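Local structure of DltD domain-containing protein (Beauveria bassiana, 7D78) at residues F60-M66 / F230-I234; Y85-I90 / Q105-L110. The protein is a thioesterase of the polyketide transferase af380 family that probably releases polyketide chains by cyclising them into medium-ring lactones. All coordinates share one frame; numbering follows the deposited sequence.

Interaction 1 of 2, residues F60-M66 / F230-I234; sequences FNCVKEM and FRNKI
A single amide nitrogen, Asn61 ND2, shares its two hydrogens among three acceptors: Lys233 O at 3.0 Å, Arg231 O in a weaker bond, and a water that in turn donates to Asn232 OD1. Neither carbonyl bond is straight (132° at the hydrogen for Lys233 O), and ND2 stands above the Lys233 carbonyl plane, consistent with two hydrogens divided among three acceptors. With its CG anti to the backbone N (chi1 -150°), Asn61 brings the amide to the 230-234 backbone, which bends into an inverse gamma turn centred on Asn232. OD1 of the same amide accepts from Asn99, and Asn61 CG rests on Ile234 CG2 at 3.5 Å. A second water receives the Arg231 N-H and donates to Asn61 O. The contact thus joins the loop that follows strand 51-57 of the alpha/beta hydrolase fold to the segment leading into the small strand 234-235. Apolar groups flank this polar centre. Val63 CG1 lies at the edge of the Phe230 ring, 4.1 Å from Phe230 CD1, and both valine methyls touch Phe230 CB, while Met66 SD makes an oblique Met-aromatic contact 4.8 Å from the ring centroid. At the other end, Ile234 CD1 meets the edge of the Phe60 ring, 4.0 Å from Phe60 CZ, and Phe135 packs edge-to-face with that same ring.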
loop_
_atom_site.group_PDB
_atom_site.type_symbol
_atom_site.label_atom_id
_atom_site.label_comp_id
_atom_site.label_asym_id
_atom_site.label_seq_id
_atom_site.Cartn_x
_atom_site.Cartn_y
_atom_site.Cartn_z
ATOM N N PHE A 60 14.262 9.521 -3.698
ATOM C CA PHE A 60 13.578 8.764 -4.742
ATOM C C PHE A 60 14.554 8.234 -5.784
ATOM O O PHE A 60 15.146 9.011 -6.538
ATOM C CB PHE A 60 12.513 9.660 -5.381
ATOM C CG PHE A 60 11.599 8.955 -6.353
ATOM C CD1 PHE A 60 10.555 8.150 -5.898
ATOM C CD2 PHE A 60 11.738 9.153 -7.712
ATOM C CE1 PHE A 60 9.686 7.536 -6.791
ATOM C CE2 PHE A 60 10.871 8.544 -8.614
ATOM C CZ PHE A 60 9.848 7.734 -8.152
ATOM N N ASN A 61 14.743 6.917 -5.827
ATOM C CA ASN A 61 15.658 6.244 -6.754
ATOM C C ASN A 61 17.117 6.613 -6.518
ATOM O O ASN A 61 17.965 6.316 -7.367
ATOM C CB ASN A 61 15.307 6.521 -8.229
ATOM C CG ASN A 61 15.699 5.367 -9.145
ATOM O OD1 ASN A 61 15.605 4.198 -8.753
ATOM N ND2 ASN A 61 16.148 5.683 -10.361
ATOM N N CYS A 62 17.442 7.250 -5.394
ATOM C CA CYS A 62 18.816 7.643 -5.113
ATOM C C CYS A 62 19.590 6.504 -4.469
ATOM O O CYS A 62 19.015 5.631 -3.807
ATOM C CB CYS A 62 18.853 8.871 -4.202
ATOM S SG CYS A 62 18.053 10.287 -4.983
ATOM N N VAL A 63 20.911 6.526 -4.665
ATOM C CA VAL A 63 21.794 5.536 -4.071
ATOM C C VAL A 63 22.491 6.162 -2.868
ATOM O O VAL A 63 22.584 7.388 -2.728
ATOM C CB VAL A 63 22.817 4.954 -5.086
ATOM C CG1 VAL A 63 22.087 4.155 -6.175
ATOM C CG2 VAL A 63 23.696 6.042 -5.708
ATOM N N LYS A 64 22.982 5.294 -1.981
ATOM C CA LYS A 64 23.526 5.731 -0.700
ATOM C C LYS A 64 24.743 6.637 -0.863
ATOM O O LYS A 64 25.046 7.412 0.051
ATOM C CB LYS A 64 23.888 4.499 0.145
ATOM C CG LYS A 64 24.877 3.535 -0.560
ATOM C CD LYS A 64 24.858 2.148 0.073
ATOM C CE LYS A 64 25.922 1.233 -0.553
ATOM N NZ LYS A 64 25.768 1.194 -2.040
ATOM N N GLU A 65 25.434 6.569 -2.006
ATOM C CA GLU A 65 26.645 7.355 -2.236
ATOM C C GLU A 65 26.362 8.817 -2.559
ATOM O O GLU A 65 27.290 9.631 -2.537
ATOM C CB GLU A 65 27.472 6.743 -3.381
ATOM C CG GLU A 65 28.085 5.398 -3.054
ATOM C CD GLU A 65 27.111 4.242 -3.239
ATOM O OE1 GLU A 65 25.984 4.478 -3.739
ATOM O OE2 GLU A 65 27.477 3.100 -2.877
ATOM N N MET A 66 25.118 9.173 -2.865
ATOM C CA MET A 66 24.782 10.548 -3.213
ATOM C C MET A 66 24.569 11.344 -1.935
ATOM O O MET A 66 23.620 11.077 -1.192
ATOM C CB MET A 66 23.535 10.587 -4.090
ATOM C CG MET A 66 23.694 9.835 -5.400
ATOM S SD MET A 66 22.112 9.503 -6.214
ATOM C CE MET A 66 21.457 11.117 -6.388
ATOM N N PHE A 230 24.125 2.778 -9.594
ATOM C CA PHE A 230 23.138 3.823 -9.837
ATOM C C PHE A 230 22.581 3.692 -11.254
ATOM O O PHE A 230 23.336 3.544 -12.218
ATOM C CB PHE A 230 23.741 5.213 -9.646
ATOM C CG PHE A 230 22.826 6.323 -10.107
ATOM C CD1 PHE A 230 21.687 6.644 -9.377
ATOM C CD2 PHE A 230 23.085 7.018 -11.282
ATOM C CE1 PHE A 230 20.821 7.640 -9.807
ATOM C CE2 PHE A 230 22.229 8.018 -11.719
ATOM C CZ PHE A 230 21.094 8.333 -10.976
ATOM N N ARG A 231 21.257 3.741 -11.382
ATOM C CA ARG A 231 20.590 3.584 -12.671
ATOM C C ARG A 231 19.550 4.689 -12.789
ATOM O O ARG A 231 18.662 4.794 -11.938
ATOM C CB ARG A 231 19.950 2.191 -12.796
ATOM C CG ARG A 231 20.949 1.037 -12.593
ATOM C CD ARG A 231 20.307 -0.345 -12.744
ATOM N NE ARG A 231 19.370 -0.635 -11.655
ATOM C CZ ARG A 231 19.693 -1.237 -10.511
ATOM N NH1 ARG A 231 20.945 -1.630 -10.283
ATOM N NH2 ARG A 231 18.759 -1.437 -9.581
ATOM N N ASN A 232 19.667 5.526 -13.819
ATOM C CA ASN A 232 18.779 6.685 -13.948
ATOM C C ASN A 232 17.483 6.287 -14.662
ATOM O O ASN A 232 17.101 6.819 -15.705
ATOM C CB ASN A 232 19.494 7.827 -14.662
ATOM C CG ASN A 232 18.673 9.103 -14.693
ATOM O OD1 ASN A 232 17.798 9.314 -13.856
ATOM N ND2 ASN A 232 18.958 9.965 -15.662
ATOM N N LYS A 233 16.800 5.312 -14.066
ATOM C CA LYS A 233 15.555 4.803 -14.622
ATOM C C LYS A 233 14.734 4.218 -13.487
ATOM O O LYS A 233 15.292 3.762 -12.489
ATOM C CB LYS A 233 15.805 3.732 -15.698
ATOM C CG LYS A 233 16.609 2.515 -15.199
ATOM C CD LYS A 233 16.794 1.444 -16.295
ATOM C CE LYS A 233 17.530 0.210 -15.742
ATOM N NZ LYS A 233 17.684 -0.889 -16.753
ATOM N N ILE A 234 13.400 4.254 -13.641
ATOM C CA ILE A 234 12.500 3.567 -12.722
ATOM C C ILE A 234 11.525 2.720 -13.526
ATOM O O ILE A 234 11.254 2.985 -14.701
ATOM C CB ILE A 234 11.712 4.541 -11.811
ATOM C CG1 ILE A 234 10.891 5.530 -12.669
ATOM C CG2 ILE A 234 12.655 5.258 -10.851
ATOM C CD1 ILE A 234 9.851 6.331 -11.886
HETATM O O HOH W 1 19.053 4.377 -9.236
HETATM O O HOH W 2 17.095 8.385 -11.338
#

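Interaction 2 of 2, residues Y85-I90 / Q105-L110; sequences YDPRSI and QQAEDL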
loop_
_atom_site.group_PDB
_atom_site.type_symbol
_atom_site.label_atom_id
_atom_site.label_comp_id
_atom_site.label_asym_id
_atom_site.label_seq_id
_atom_site.Cartn_x
_atom_site.Cartn_y
_atom_site.Cartn_z
ATOM N N TYR A 85 21.934 3.067 3.290
ATOM C CA TYR A 85 21.678 1.851 2.531
ATOM C C TYR A 85 20.961 2.179 1.229
ATOM O O TYR A 85 20.310 3.221 1.092
ATOM C CB TYR A 85 20.850 0.831 3.358
ATOM C CG TYR A 85 19.410 1.277 3.571
ATOM C CD1 TYR A 85 19.081 2.146 4.604
ATOM C CD2 TYR A 85 18.395 0.860 2.711
ATOM C CE1 TYR A 85 17.768 2.587 4.788
ATOM C CE2 TYR A 85 17.087 1.295 2.875
ATOM C CZ TYR A 85 16.781 2.155 3.913
ATOM O OH TYR A 85 15.489 2.566 4.074
ATOM N N ASP A 86 21.125 1.277 0.258
ATOM C CA ASP A 86 20.349 1.312 -0.976
ATOM C C ASP A 86 19.028 0.598 -0.749
ATOM O O ASP A 86 19.032 -0.595 -0.412
ATOM C CB ASP A 86 21.105 0.639 -2.120
ATOM C CG ASP A 86 22.300 1.463 -2.607
ATOM O OD1 ASP A 86 22.256 2.703 -2.500
ATOM O OD2 ASP A 86 23.265 0.866 -3.132
ATOM N N PRO A 87 17.887 1.261 -0.912
ATOM C CA PRO A 87 16.611 0.567 -0.706
ATOM C C PRO A 87 16.414 -0.558 -1.715
ATOM O O PRO A 87 17.136 -0.700 -2.703
ATOM C CB PRO A 87 15.559 1.676 -0.886
ATOM C CG PRO A 87 16.327 2.977 -0.657
ATOM C CD PRO A 87 17.696 2.687 -1.238
ATOM N N ARG A 88 15.388 -1.361 -1.444
ATOM C CA ARG A 88 15.033 -2.501 -2.283
ATOM C C ARG A 88 14.982 -2.136 -3.766
ATOM O O ARG A 88 14.382 -1.128 -4.148
ATOM C CB ARG A 88 13.676 -3.042 -1.830
ATOM C CG ARG A 88 13.184 -4.228 -2.667
ATOM C CD ARG A 88 11.802 -4.642 -2.227
ATOM N NE ARG A 88 11.804 -5.172 -0.869
ATOM C CZ ARG A 88 11.640 -6.457 -0.575
ATOM N NH1 ARG A 88 11.475 -7.336 -1.548
ATOM N NH2 ARG A 88 11.645 -6.858 0.687
ATOM N N SER A 89 15.642 -2.961 -4.591
ATOM C CA SER A 89 15.694 -2.907 -6.056
ATOM C C SER A 89 16.526 -1.747 -6.591
ATOM O O SER A 89 16.483 -1.478 -7.801
ATOM C CB SER A 89 14.289 -2.859 -6.687
ATOM O OG SER A 89 13.811 -1.529 -6.740
ATOM N N ILE A 90 17.301 -1.074 -5.733
ATOM C CA ILE A 90 18.096 0.093 -6.089
ATOM C C ILE A 90 19.566 -0.190 -5.782
ATOM O O ILE A 90 19.886 -0.804 -4.760
ATOM C CB ILE A 90 17.612 1.337 -5.310
ATOM C CG1 ILE A 90 16.177 1.684 -5.715
ATOM C CG2 ILE A 90 18.572 2.513 -5.488
ATOM C CD1 ILE A 90 15.519 2.721 -4.824
ATOM N N GLN A 105 6.737 -0.903 0.765
ATOM C CA GLN A 105 7.703 -1.982 0.951
ATOM C C GLN A 105 8.987 -1.462 1.578
ATOM O O GLN A 105 9.589 -2.136 2.423
ATOM C CB GLN A 105 8.023 -2.678 -0.375
ATOM C CG GLN A 105 8.860 -3.939 -0.140
ATOM C CD GLN A 105 8.186 -4.892 0.853
ATOM O OE1 GLN A 105 7.084 -5.377 0.601
ATOM N NE2 GLN A 105 8.844 -5.152 1.990
ATOM N N GLN A 106 9.430 -0.270 1.168
ATOM C CA GLN A 106 10.596 0.342 1.803
ATOM C C GLN A 106 10.346 0.579 3.286
ATOM O O GLN A 106 11.249 0.392 4.112
ATOM C CB GLN A 106 10.950 1.662 1.108
ATOM C CG GLN A 106 11.613 1.482 -0.244
ATOM C CD GLN A 106 12.113 2.796 -0.823
ATOM O OE1 GLN A 106 12.275 3.778 -0.105
ATOM N NE2 GLN A 106 12.367 2.814 -2.123
ATOM N N ALA A 107 9.120 0.982 3.645
ATOM C CA ALA A 107 8.778 1.174 5.056
ATOM C C ALA A 107 8.881 -0.132 5.839
ATOM O O ALA A 107 9.435 -0.165 6.948
ATOM C CB ALA A 107 7.372 1.766 5.184
ATOM N N GLU A 108 8.346 -1.226 5.287
ATOM C CA GLU A 108 8.444 -2.506 5.989
ATOM C C GLU A 108 9.887 -3.010 6.020
ATOM O O GLU A 108 10.336 -3.576 7.030
ATOM C CB GLU A 108 7.526 -3.548 5.334
ATOM C CG GLU A 108 6.039 -3.307 5.546
ATOM C CD GLU A 108 5.177 -4.406 4.937
ATOM O OE1 GLU A 108 5.538 -5.586 5.069
ATOM O OE2 GLU A 108 4.131 -4.085 4.330
ATOM N N ASP A 109 10.627 -2.824 4.924
ATOM C CA ASP A 109 12.040 -3.204 4.910
ATOM C C ASP A 109 12.798 -2.546 6.053
ATOM O O ASP A 109 13.709 -3.154 6.635
ATOM C CB ASP A 109 12.693 -2.824 3.574
ATOM C CG ASP A 109 12.273 -3.726 2.421
ATOM O OD1 ASP A 109 11.642 -4.774 2.666
ATOM O OD2 ASP A 109 12.579 -3.368 1.252
ATOM N N LEU A 110 12.423 -1.302 6.398
ATOM C CA LEU A 110 13.094 -0.572 7.471
ATOM C C LEU A 110 12.924 -1.254 8.824
ATOM O O LEU A 110 13.829 -1.184 9.660
ATOM C CB LEU A 110 12.576 0.871 7.535
ATOM C CG LEU A 110 13.412 1.885 6.744
ATOM C CD1 LEU A 110 12.672 3.187 6.579
ATOM C CD2 LEU A 110 14.771 2.123 7.425
HETATM O O HOH W 3 13.738 0.533 3.200
HETATM O O HOH W 4 13.882 -1.050 0.905
HETATM O O HOH W 5 12.122 0.335 -3.551
#
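Arg88 and Asp109 meet side-on, the guanidinium offering NE and NH2 to the two carboxylate oxygens in a paired salt bridge. Both bonds are 2.9 Å long, Arg88 NE to Asp109 OD2 and Arg88 NH2 to Asp109 OD1, and both are nearly straight. The two planes lie only 23° apart, and OD2 receives NE on its syn lone pair. A bend at chi3 (-66°) turns the otherwise extended arginine chain so that this edge faces the helix. OD1 also accepts from Gln105 NE2, which comes from above the carboxylate plane, while Gln105 CG sits over one guanidinium face, 3.3 Å from Arg88 NE. A water donates to OD2 and accepts from the backbone N-H of Arg88, and Arg88 NH1 pairs with Asp36. Without the guanidinium, as with an alanine at Arg88, the buried Asp109 carboxylate would probably lose its countercharge, keeping the Gln105 amide and a water but losing both straight bonds.

Here the chain leaving strand 81-86 makes a type II turn, Pro87 to Ile90, that packs on helix 103-118, a strand-to-helix connection within the alpha/beta hydrolase fold. Gln106 lays its amide against Pro87 CB, and its NE2 reaches Arg88 O through a water. Another water links Tyr85 OH, which also bonds Thr57, to Gln106 O; Leu110 CG touches that hydroxyl oxygen at 3.5 Å. With each carboxylate oxygen of Asp109 doubly engaged and a positive group alongside, the aspartate is probably kept ionised and firmly oriented despite its burial.

Both contacts hold turns that follow neighbouring parallel strands, 51-57 and 81-86, but each against a different partner. Interaction 2 is a buried contact that ties its turn to helix 103-118 through paired charges, whereas interaction 1, only partly buried, ties loop to loop through a neutral amide, backbone carbonyls and apolar packing. Ordered water bridges the segments in each. The two sites, with centres about 12 Å apart, also touch: Lys64 of 60-66 forms a salt bridge with Asp86 of 85-90; Arg231, whose NE bonds Asn99, sets NH2 2.9 Å from Ser89 O; and Cys62 O meets Ile90 CG2. In sequence, both segments of interaction 2 fall between the two of interaction 1.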